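Local structure of tRNA threonylcarbamoyladenosine biosynthesis protein TsaE (Haemophilus influenzae, 1HTW) at residues V71-I76 and M80-D85; E23-L28 and K32-Y37; D102-D107 and I121-D126. The protein is required for forming the threonylcarbamoyl group on adenosine 37 of tRNAs that read codons beginning with adenine, and binds ATP and magnesium. One frame throughout, in Å; residues are numbered along the deposited sequence.

Interaction 1 (V71-I76 and M80-D85); sequences VEEYNI and MIYHFD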
loop_
_atom_site.group_PDB
_atom_site.type_symbol
_atom_site.label_atom_id
_atom_site.label_comp_id
_atom_site.label_asym_id
_atom_site.label_seq_id
_atom_site.Cartn_x
_atom_site.Cartn_y
_atom_site.Cartn_z
ATOM N N VAL A 71 12.425 4.081 -0.486
ATOM C CA VAL A 71 11.215 4.653 -1.097
ATOM C C VAL A 71 11.368 4.815 -2.579
ATOM O O VAL A 71 12.483 5.228 -3.050
ATOM C CB VAL A 71 10.782 5.968 -0.434
ATOM C CG1 VAL A 71 11.809 7.084 -0.618
ATOM C CG2 VAL A 71 9.444 6.403 -1.066
ATOM N N GLU A 72 10.384 4.465 -3.365
ATOM C CA GLU A 72 10.371 4.662 -4.796
ATOM C C GLU A 72 9.170 5.603 -5.120
ATOM O O GLU A 72 8.073 5.327 -4.658
ATOM C CB GLU A 72 10.221 3.372 -5.573
ATOM C CG GLU A 72 10.212 3.484 -7.083
ATOM C CD GLU A 72 11.562 3.733 -7.727
ATOM O OE1 GLU A 72 12.618 3.292 -7.237
ATOM O OE2 GLU A 72 11.589 4.354 -8.823
ATOM N N GLU A 73 9.450 6.641 -5.905
ATOM C CA GLU A 73 8.325 7.592 -6.220
ATOM C C GLU A 73 7.774 7.302 -7.574
ATOM O O GLU A 73 8.499 7.154 -8.591
ATOM C CB GLU A 73 8.984 9.017 -6.178
ATOM C CG GLU A 73 8.410 9.987 -7.196
ATOM C CD GLU A 73 8.954 11.409 -7.053
ATOM O OE1 GLU A 73 8.345 12.171 -6.255
ATOM O OE2 GLU A 73 9.948 11.772 -7.698
ATOM N N TYR A 74 6.433 7.207 -7.724
ATOM C CA TYR A 74 5.776 7.041 -8.950
ATOM C C TYR A 74 4.852 8.258 -9.318
ATOM O O TYR A 74 4.249 8.759 -8.403
ATOM C CB TYR A 74 4.896 5.782 -9.016
ATOM C CG TYR A 74 5.715 4.488 -8.893
ATOM C CD1 TYR A 74 6.131 4.058 -7.663
ATOM C CD2 TYR A 74 6.019 3.790 -10.045
ATOM C CE1 TYR A 74 6.889 2.856 -7.562
ATOM C CE2 TYR A 74 6.761 2.603 -9.959
ATOM C CZ TYR A 74 7.174 2.187 -8.713
ATOM O OH TYR A 74 7.920 1.006 -8.656
ATOM N N ASN A 75 4.842 8.574 -10.601
ATOM C CA ASN A 75 3.931 9.608 -11.110
ATOM C C ASN A 75 3.024 8.956 -12.122
ATOM O O ASN A 75 3.478 8.529 -13.207
ATOM C CB ASN A 75 4.714 10.793 -11.708
ATOM C CG ASN A 75 3.761 11.858 -12.255
ATOM O OD1 ASN A 75 2.727 11.511 -12.805
ATOM N ND2 ASN A 75 4.200 13.112 -12.254
ATOM N N ILE A 76 1.777 8.635 -11.729
ATOM C CA ILE A 76 0.879 7.912 -12.565
ATOM C C ILE A 76 -0.252 8.845 -13.049
ATOM O O ILE A 76 -1.149 9.109 -12.274
ATOM C CB ILE A 76 0.229 6.677 -11.870
ATOM C CG1 ILE A 76 1.417 5.823 -11.326
ATOM C CG2 ILE A 76 -0.471 5.864 -12.960
ATOM C CD1 ILE A 76 2.530 5.765 -12.352
ATOM N N MET A 80 0.728 11.187 -7.435
ATOM C CA MET A 80 2.025 10.781 -6.862
ATOM C C MET A 80 1.786 9.602 -5.896
ATOM O O MET A 80 1.015 9.702 -4.954
ATOM C CB MET A 80 2.664 11.941 -6.121
ATOM C CG MET A 80 2.863 13.209 -6.976
ATOM S SD MET A 80 3.758 12.835 -8.662
ATOM C CE MET A 80 5.365 12.173 -7.963
ATOM N N ILE A 81 2.502 8.501 -6.116
ATOM C CA ILE A 81 2.312 7.293 -5.308
ATOM C C ILE A 81 3.693 6.852 -4.826
ATOM O O ILE A 81 4.588 6.805 -5.667
ATOM C CB ILE A 81 1.594 6.201 -6.080
ATOM C CG1 ILE A 81 0.183 6.752 -6.478
ATOM C CG2 ILE A 81 1.381 4.963 -5.171
ATOM C CD1 ILE A 81 -0.493 6.025 -7.559
ATOM N N TYR A 82 3.796 6.603 -3.555
ATOM C CA TYR A 82 5.092 6.272 -2.958
ATOM C C TYR A 82 5.075 4.834 -2.395
ATOM O O TYR A 82 4.143 4.487 -1.722
ATOM C CB TYR A 82 5.442 7.233 -1.830
ATOM C CG TYR A 82 5.615 8.631 -2.407
ATOM C CD1 TYR A 82 6.768 9.037 -3.006
ATOM C CD2 TYR A 82 4.495 9.480 -2.389
ATOM C CE1 TYR A 82 6.875 10.318 -3.557
ATOM C CE2 TYR A 82 4.588 10.732 -3.011
ATOM C CZ TYR A 82 5.762 11.126 -3.569
ATOM O OH TYR A 82 5.855 12.428 -4.081
ATOM N N HIS A 83 6.023 4.052 -2.906
ATOM C CA HIS A 83 6.105 2.634 -2.428
ATOM C C HIS A 83 7.298 2.604 -1.491
ATOM O O HIS A 83 8.435 2.989 -1.808
ATOM C CB HIS A 83 6.352 1.738 -3.659
ATOM C CG HIS A 83 6.512 0.277 -3.276
ATOM N ND1 HIS A 83 7.180 -0.593 -4.093
ATOM C CD2 HIS A 83 6.054 -0.402 -2.209
ATOM C CE1 HIS A 83 7.168 -1.807 -3.528
ATOM N NE2 HIS A 83 6.456 -1.741 -2.402
ATOM N N PHE A 84 7.025 2.167 -0.253
ATOM C CA PHE A 84 8.099 2.066 0.755
ATOM C C PHE A 84 8.347 0.612 1.137
ATOM O O PHE A 84 7.389 -0.143 1.225
ATOM C CB PHE A 84 7.653 2.784 2.038
ATOM C CG PHE A 84 7.595 4.288 1.922
ATOM C CD1 PHE A 84 6.432 4.869 1.411
ATOM C CD2 PHE A 84 8.577 5.079 2.495
ATOM C CE1 PHE A 84 6.327 6.255 1.347
ATOM C CE2 PHE A 84 8.476 6.465 2.396
ATOM C CZ PHE A 84 7.368 7.022 1.824
ATOM N N ASP A 85 9.632 0.240 1.223
ATOM C CA ASP A 85 9.987 -1.043 1.869
ATOM C C ASP A 85 11.003 -0.656 2.954
ATOM O O ASP A 85 12.119 -0.247 2.592
ATOM C CB ASP A 85 10.639 -2.058 0.941
ATOM C CG ASP A 85 10.867 -3.365 1.791
ATOM O OD1 ASP A 85 10.927 -3.215 3.016
ATOM O OD2 ASP A 85 10.880 -4.434 1.200
HETATM O O HOH W 1 8.666 0.263 -6.216
#

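Interaction 2 (E23-L28 and K32-Y37); sequences EILLKL and KAIMVY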
loop_
_atom_site.group_PDB
_atom_site.type_symbol
_atom_site.label_atom_id
_atom_site.label_comp_id
_atom_site.label_asym_id
_atom_site.label_seq_id
_atom_site.Cartn_x
_atom_site.Cartn_y
_atom_site.Cartn_z
ATOM N N GLU A 23 -7.915 1.730 -7.815
ATOM C CA GLU A 23 -8.960 2.522 -8.470
ATOM C C GLU A 23 -9.861 3.157 -7.418
ATOM O O GLU A 23 -10.167 4.370 -7.527
ATOM C CB GLU A 23 -9.711 1.768 -9.508
ATOM C CG GLU A 23 -8.925 1.382 -10.767
ATOM C CD GLU A 23 -8.746 2.562 -11.707
ATOM O OE1 GLU A 23 -8.963 3.714 -11.273
ATOM O OE2 GLU A 23 -8.393 2.345 -12.891
ATOM N N ILE A 24 -10.174 2.401 -6.355
ATOM C CA ILE A 24 -10.980 2.986 -5.280
ATOM C C ILE A 24 -10.239 4.115 -4.623
ATOM O O ILE A 24 -10.794 5.215 -4.417
ATOM C CB ILE A 24 -11.383 1.914 -4.234
ATOM C CG1 ILE A 24 -12.463 1.019 -4.822
ATOM C CG2 ILE A 24 -11.728 2.519 -2.905
ATOM C CD1 ILE A 24 -12.734 -0.176 -3.911
ATOM N N LEU A 25 -8.951 3.960 -4.313
ATOM C CA LEU A 25 -8.164 5.034 -3.697
ATOM C C LEU A 25 -8.086 6.262 -4.605
ATOM O O LEU A 25 -8.165 7.383 -4.041
ATOM C CB LEU A 25 -6.753 4.553 -3.359
ATOM C CG LEU A 25 -6.619 3.335 -2.477
ATOM C CD1 LEU A 25 -5.123 3.175 -2.097
ATOM C CD2 LEU A 25 -7.423 3.530 -1.190
ATOM N N LEU A 26 -7.972 6.076 -5.919
ATOM C CA LEU A 26 -7.891 7.287 -6.773
ATOM C C LEU A 26 -9.264 7.998 -6.796
ATOM O O LEU A 26 -9.191 9.242 -6.776
ATOM C CB LEU A 26 -7.641 6.882 -8.238
ATOM C CG LEU A 26 -6.221 6.371 -8.515
ATOM C CD1 LEU A 26 -6.132 6.010 -10.010
ATOM C CD2 LEU A 26 -5.198 7.433 -8.158
ATOM N N LYS A 27 -10.316 7.236 -6.873
ATOM C CA LYS A 27 -11.688 7.823 -7.055
ATOM C C LYS A 27 -12.089 8.586 -5.796
ATOM O O LYS A 27 -12.869 9.555 -5.891
ATOM C CB LYS A 27 -12.692 6.713 -7.272
ATOM C CG LYS A 27 -12.730 6.121 -8.683
ATOM C CD LYS A 27 -13.039 7.184 -9.731
ATOM C CE LYS A 27 -13.152 6.552 -11.111
ATOM N NZ LYS A 27 -13.182 7.590 -12.192
ATOM N N LEU A 28 -11.564 8.179 -4.638
ATOM C CA LEU A 28 -11.901 8.908 -3.419
ATOM C C LEU A 28 -11.379 10.323 -3.420
ATOM O O LEU A 28 -11.958 11.204 -2.750
ATOM C CB LEU A 28 -11.441 8.151 -2.155
ATOM C CG LEU A 28 -12.299 6.902 -1.912
ATOM C CD1 LEU A 28 -11.590 5.944 -0.949
ATOM C CD2 LEU A 28 -13.643 7.316 -1.307
ATOM N N LYS A 32 -5.734 14.443 1.759
ATOM C CA LYS A 32 -4.706 13.920 2.667
ATOM C C LYS A 32 -4.061 12.662 2.002
ATOM O O LYS A 32 -4.693 12.060 1.169
ATOM C CB LYS A 32 -5.170 13.633 4.049
ATOM C CG LYS A 32 -6.023 12.383 4.223
ATOM C CD LYS A 32 -5.974 11.998 5.720
ATOM C CE LYS A 32 -6.379 10.562 5.901
ATOM N NZ LYS A 32 -6.655 10.197 7.320
ATOM N N ALA A 33 -2.830 12.483 2.389
ATOM C CA ALA A 33 -2.106 11.288 1.774
ATOM C C ALA A 33 -2.771 10.032 2.356
ATOM O O ALA A 33 -3.059 10.005 3.561
ATOM C CB ALA A 33 -0.674 11.383 2.171
ATOM N N ILE A 34 -2.980 9.039 1.510
ATOM C CA ILE A 34 -3.627 7.794 2.032
ATOM C C ILE A 34 -2.516 6.832 2.482
ATOM O O ILE A 34 -1.637 6.557 1.668
ATOM C CB ILE A 34 -4.500 7.205 0.961
ATOM C CG1 ILE A 34 -5.541 8.236 0.438
ATOM C CG2 ILE A 34 -5.215 5.930 1.387
ATOM C CD1 ILE A 34 -6.530 7.655 -0.545
ATOM N N MET A 35 -2.556 6.434 3.723
ATOM C CA MET A 35 -1.500 5.535 4.259
ATOM C C MET A 35 -2.031 4.099 4.220
ATOM O O MET A 35 -3.009 3.740 4.854
ATOM C CB MET A 35 -1.117 5.954 5.661
ATOM C CG MET A 35 -0.799 7.491 5.721
ATOM S SD MET A 35 0.927 7.795 4.852
ATOM C CE MET A 35 2.024 6.738 5.880
ATOM N N VAL A 36 -1.289 3.259 3.475
ATOM C CA VAL A 36 -1.683 1.840 3.368
ATOM C C VAL A 36 -0.492 1.027 3.908
ATOM O O VAL A 36 0.560 1.040 3.275
ATOM C CB VAL A 36 -1.929 1.467 1.925
ATOM C CG1 VAL A 36 -2.521 0.024 1.841
ATOM C CG2 VAL A 36 -3.062 2.365 1.298
ATOM N N TYR A 37 -0.739 0.253 4.970
ATOM C CA TYR A 37 0.333 -0.610 5.484
ATOM C C TYR A 37 0.096 -2.017 4.946
ATOM O O TYR A 37 -0.978 -2.562 5.148
ATOM C CB TYR A 37 0.226 -0.687 7.005
ATOM C CG TYR A 37 0.655 0.540 7.785
ATOM C CD1 TYR A 37 0.905 1.774 7.193
ATOM C CD2 TYR A 37 0.756 0.426 9.159
ATOM C CE1 TYR A 37 1.265 2.873 7.987
ATOM C CE2 TYR A 37 1.121 1.500 9.950
ATOM C CZ TYR A 37 1.369 2.707 9.348
ATOM O OH TYR A 37 1.736 3.770 10.173
#

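Interaction 3 (D102-D107 and I121-D126); sequences DYFNTD and ILPEAD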
loop_
_atom_site.group_PDB
_atom_site.type_symbol
_atom_site.label_atom_id
_atom_site.label_comp_id
_atom_site.label_asym_id
_atom_site.label_seq_id
_atom_site.Cartn_x
_atom_site.Cartn_y
_atom_site.Cartn_z
ATOM N N ASP A 102 7.522 15.886 2.317
ATOM C CA ASP A 102 6.500 16.271 1.364
ATOM C C ASP A 102 5.578 15.136 0.986
ATOM O O ASP A 102 4.416 15.393 0.646
ATOM C CB ASP A 102 7.133 16.937 0.138
ATOM C CG ASP A 102 7.920 18.177 0.545
ATOM O OD1 ASP A 102 7.725 18.631 1.703
ATOM O OD2 ASP A 102 8.717 18.676 -0.268
ATOM N N TYR A 103 6.051 13.887 1.052
ATOM C CA TYR A 103 5.224 12.757 0.648
ATOM C C TYR A 103 4.008 12.538 1.541
ATOM O O TYR A 103 2.968 12.089 1.045
ATOM C CB TYR A 103 6.028 11.471 0.599
ATOM C CG TYR A 103 7.310 11.548 -0.205
ATOM C CD1 TYR A 103 7.646 12.656 -0.964
ATOM C CD2 TYR A 103 8.199 10.484 -0.159
ATOM C CE1 TYR A 103 8.852 12.699 -1.666
ATOM C CE2 TYR A 103 9.405 10.525 -0.820
ATOM C CZ TYR A 103 9.716 11.630 -1.591
ATOM O OH TYR A 103 10.887 11.621 -2.314
ATOM N N PHE A 104 4.130 12.784 2.833
ATOM C CA PHE A 104 3.023 12.573 3.749
ATOM C C PHE A 104 2.149 13.821 3.857
ATOM O O PHE A 104 1.051 13.721 4.405
ATOM C CB PHE A 104 3.458 12.107 5.123
ATOM C CG PHE A 104 4.372 10.917 5.183
ATOM C CD1 PHE A 104 4.224 9.846 4.322
ATOM C CD2 PHE A 104 5.385 10.863 6.130
ATOM C CE1 PHE A 104 5.086 8.765 4.375
ATOM C CE2 PHE A 104 6.223 9.769 6.214
ATOM C CZ PHE A 104 6.081 8.724 5.326
ATOM N N ASN A 105 2.590 14.935 3.267
ATOM C CA ASN A 105 1.842 16.176 3.327
ATOM C C ASN A 105 1.176 16.624 2.053
ATOM O O ASN A 105 0.817 17.817 1.942
ATOM C CB ASN A 105 2.795 17.341 3.746
ATOM C CG ASN A 105 2.903 17.371 5.251
ATOM O OD1 ASN A 105 3.667 16.603 5.819
ATOM N ND2 ASN A 105 2.119 18.243 5.873
ATOM N N THR A 106 0.990 15.759 1.087
ATOM C CA THR A 106 0.353 16.093 -0.188
ATOM C C THR A 106 -0.681 15.036 -0.506
ATOM O O THR A 106 -0.844 14.129 0.361
ATOM C CB THR A 106 1.424 16.272 -1.261
ATOM O OG1 THR A 106 0.917 16.861 -2.450
ATOM C CG2 THR A 106 2.001 14.880 -1.585
ATOM N N ASP A 107 -1.439 15.124 -1.552
ATOM C CA ASP A 107 -2.526 14.265 -1.945
ATOM C C ASP A 107 -1.939 13.022 -2.721
ATOM O O ASP A 107 -2.240 12.828 -3.883
ATOM C CB ASP A 107 -3.511 14.988 -2.844
ATOM C CG ASP A 107 -2.892 15.708 -4.020
ATOM O OD1 ASP A 107 -1.739 16.187 -3.866
ATOM O OD2 ASP A 107 -3.561 15.840 -5.056
ATOM N N ILE A 121 7.443 7.757 13.550
ATOM C CA ILE A 121 7.604 8.755 12.506
ATOM C C ILE A 121 6.533 8.659 11.438
ATOM O O ILE A 121 5.973 9.661 10.992
ATOM C CB ILE A 121 8.994 8.668 11.848
ATOM C CG1 ILE A 121 10.062 8.543 12.943
ATOM C CG2 ILE A 121 9.264 9.883 10.981
ATOM C CD1 ILE A 121 10.587 9.878 13.421
ATOM N N LEU A 122 6.238 7.436 11.000
ATOM C CA LEU A 122 5.226 7.256 9.943
ATOM C C LEU A 122 3.848 7.689 10.450
ATOM O O LEU A 122 3.406 7.168 11.477
ATOM C CB LEU A 122 5.094 5.736 9.697
ATOM C CG LEU A 122 5.811 5.073 8.548
ATOM C CD1 LEU A 122 5.369 3.608 8.452
ATOM C CD2 LEU A 122 5.552 5.783 7.227
ATOM N N PRO A 123 3.079 8.374 9.609
ATOM C CA PRO A 123 1.699 8.673 9.927
ATOM C C PRO A 123 0.934 7.344 10.080
ATOM O O PRO A 123 1.314 6.343 9.460
ATOM C CB PRO A 123 1.178 9.439 8.721
ATOM C CG PRO A 123 2.389 9.901 7.983
ATOM C CD PRO A 123 3.499 8.927 8.314
ATOM N N GLU A 124 -0.088 7.352 10.911
ATOM C CA GLU A 124 -0.873 6.167 11.207
ATOM C C GLU A 124 -1.547 5.686 9.916
ATOM O O GLU A 124 -1.788 6.497 9.029
ATOM C CB GLU A 124 -1.944 6.445 12.255
ATOM C CG GLU A 124 -2.761 5.226 12.648
ATOM C CD GLU A 124 -4.201 5.562 12.984
ATOM O OE1 GLU A 124 -4.461 6.702 13.428
ATOM O OE2 GLU A 124 -5.069 4.689 12.773
ATOM N N ALA A 125 -1.781 4.373 9.841
ATOM C CA ALA A 125 -2.391 3.824 8.639
ATOM C C ALA A 125 -3.885 4.157 8.539
ATOM O O ALA A 125 -4.571 4.135 9.541
ATOM C CB ALA A 125 -2.287 2.297 8.627
ATOM N N ASP A 126 -4.337 4.307 7.297
ATOM C CA ASP A 126 -5.784 4.428 7.085
ATOM C C ASP A 126 -6.345 3.000 6.968
ATOM O O ASP A 126 -7.462 2.727 7.362
ATOM C CB ASP A 126 -6.104 5.217 5.818
ATOM C CG ASP A 126 -5.792 6.692 6.033
ATOM O OD1 ASP A 126 -6.573 7.366 6.783
ATOM O OD2 ASP A 126 -4.770 7.202 5.535
#

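Interaction 1 (V71-I76 and M80-D85)
Phe-84 sets its ring carbon CG opposite the carbonyl carbon and beside the backbone N (chi1 -71°), while Val-71 keeps CG2 anti to its own N. Together these torsions place the methyl over the middle of the ring. Val-71 CG2 lies 3.6 Å from the centre of the Phe-84 ring, 14° off its normal: a CH-pi contact. Further along the same face, Glu-73 runs beside Tyr-82, and its CB is 3.6 Å from Tyr-82 CE1. Its OE1 comes to the ring edge and makes at most a weak hydrogen bond with Tyr-82 OH (3.3 Å). Met-80 is bent at chi2 and chi3, which curls its CE back to 3.4 Å from Glu-73 OE1. Its SD lies near Asn-75 ND2, whereas Asn-75 OD1 bonds to Gly-78 N in the turn.

The two strands form an antiparallel beta hairpin at one margin of the P-loop NTPase sheet, with 71-76 outermost. Glu-72 with His-83 and Tyr-74 with Ile-81 are the hydrogen-bonded pairs. Tyr-74 N reaches Ile-81 O at 2.8 Å, and that oxygen also lies at the edge of the Tyr-74 ring.

On the other face Tyr-74 and His-83 point the same way. One water joins them, 2.7 Å from Tyr-74 OH and 2.7 Å from His-83 ND1, in the plane of both rings. His-83 NE2 bonds to Glu-113 OE2. Glu-113 binds the magnesium, which makes His-83 a second-shell residue; the water probably helps to hold its ring.

Interaction 2 (E23-L28 and K32-Y37)
Leu-25 carries the helix side of this contact and meets two strand residues, Ile-34 and Val-36. Its CG stands opposite the carbonyl carbon (chi1 -56°), and the two methyls spread toward different partners. CD1 meets Val-36 CG2 tip to tip at 4.1 Å. CD2 turns to Ile-34, where it is 4.2 Å from Ile-34 CG2. The Ile-34 side chain passes at a slant to that of Leu-25. Its CD1 reaches back to the helix backbone, 3.9 Å from Leu-25 O and 4.2 Å from Leu-25 CB. No hydrogen bond crosses between the two segments. All three residues are buried, and the distances are those of ordinary van der Waals contact.

This closely packed part is small. Leu-28, one turn further on, also points its CB toward the strand, but its CB is still 5.2 Å from Ile-34 CD1. Leu-26 points away. Lys-27 lies on the exposed side of the helix, and Glu-23 is partly exposed, with a long, weak ion pair to Lys-19. On the strand side, exposed Lys-32 directs NZ to a salt bridge with Asp-126 OD1.

The contact packs helix 11-28 on the P-loop NTPase sheet. Strand 34-39 leads toward the ATP-binding P-loop, although the Val-36 side chain is about 13 Å from the bound ADP (nearest atoms). The strand runs parallel to its two neighbours, 109-113 and 127-134. Val-36 also touches Leu-111, Ile-127 and Val-129 on them. Leu-25 is packed further by Ile-109 of strand 109-113 and by Ile-152 of helix 147-155.

Interaction 3 (D102-D107 and I121-D126)
The Phe-104 ring takes Pro-123 on one face and Leu-122 at a slant near its tip. Pro-123 CD sits 3.4 Å above the ring plane, offset toward the rim on the CD2-CE2 side. It is 3.5 Å from both Phe-104 CD2 and Phe-104 CE2. This is a CH-pi contact, with CD 18° off the ring normal. The CD hydrogens, bonded to the carbon next to the amide nitrogen, are probably somewhat polarised, which would suit them to a ring face.

In this P-loop NTPase fold the contact ties the short, weakly bonded helix 100-104 to the loop between strands 109-113 and 127-134. Phe-104 lies near the end of that helix. Its CG lies opposite the carbonyl carbon (chi1 -52°), which sends the ring out to the loop. The side chains of Phe-104 and Pro-123 cross at about a right angle, and Pro-123 CG is 3.6 Å from Phe-104 CG. Leu-122 comes in from the far end of the ring. Its CB does not point at the helix, but the branch brings CD2 to 3.5 Å from Phe-104 CZ.

No hydrogen bond joins the two segments. The apolar group rests on the sheet, where Phe-104 and Pro-123 both touch Met-35, Phe-104 touches Cys-110 and Leu-122 touches Ile-112. Leu-122 also meets Ser-115, which with Ile-112 belongs to the sodium site. The loop is fixed to the sheet by polar bonds: Asp-126 OD2 accepts from Met-35 N, and Pro-123 O accepts from Tyr-37 OH.

Overall arrangement
All three contacts lie in or against one sheet. Interaction 2 is wholly buried and purely apolar, with helix 11-28 on the Ile-34 and Val-36 side of strand 34-39. Interaction 3 lies on the other side of that strand, where Met-35 and Tyr-37 point, and is only partly buried. Interaction 1 forms the sheet margin. Backbone bonds dominate it, and it mixes buried rings with exposed Glu-73 and Asn-75. Of the three, it comes nearest to the magnesium and ADP. Interactions 1 and 3 meet directly: Tyr-82 stacks on Tyr-103, and Phe-84 packs on Phe-104. Interactions 1 and 2 do not touch.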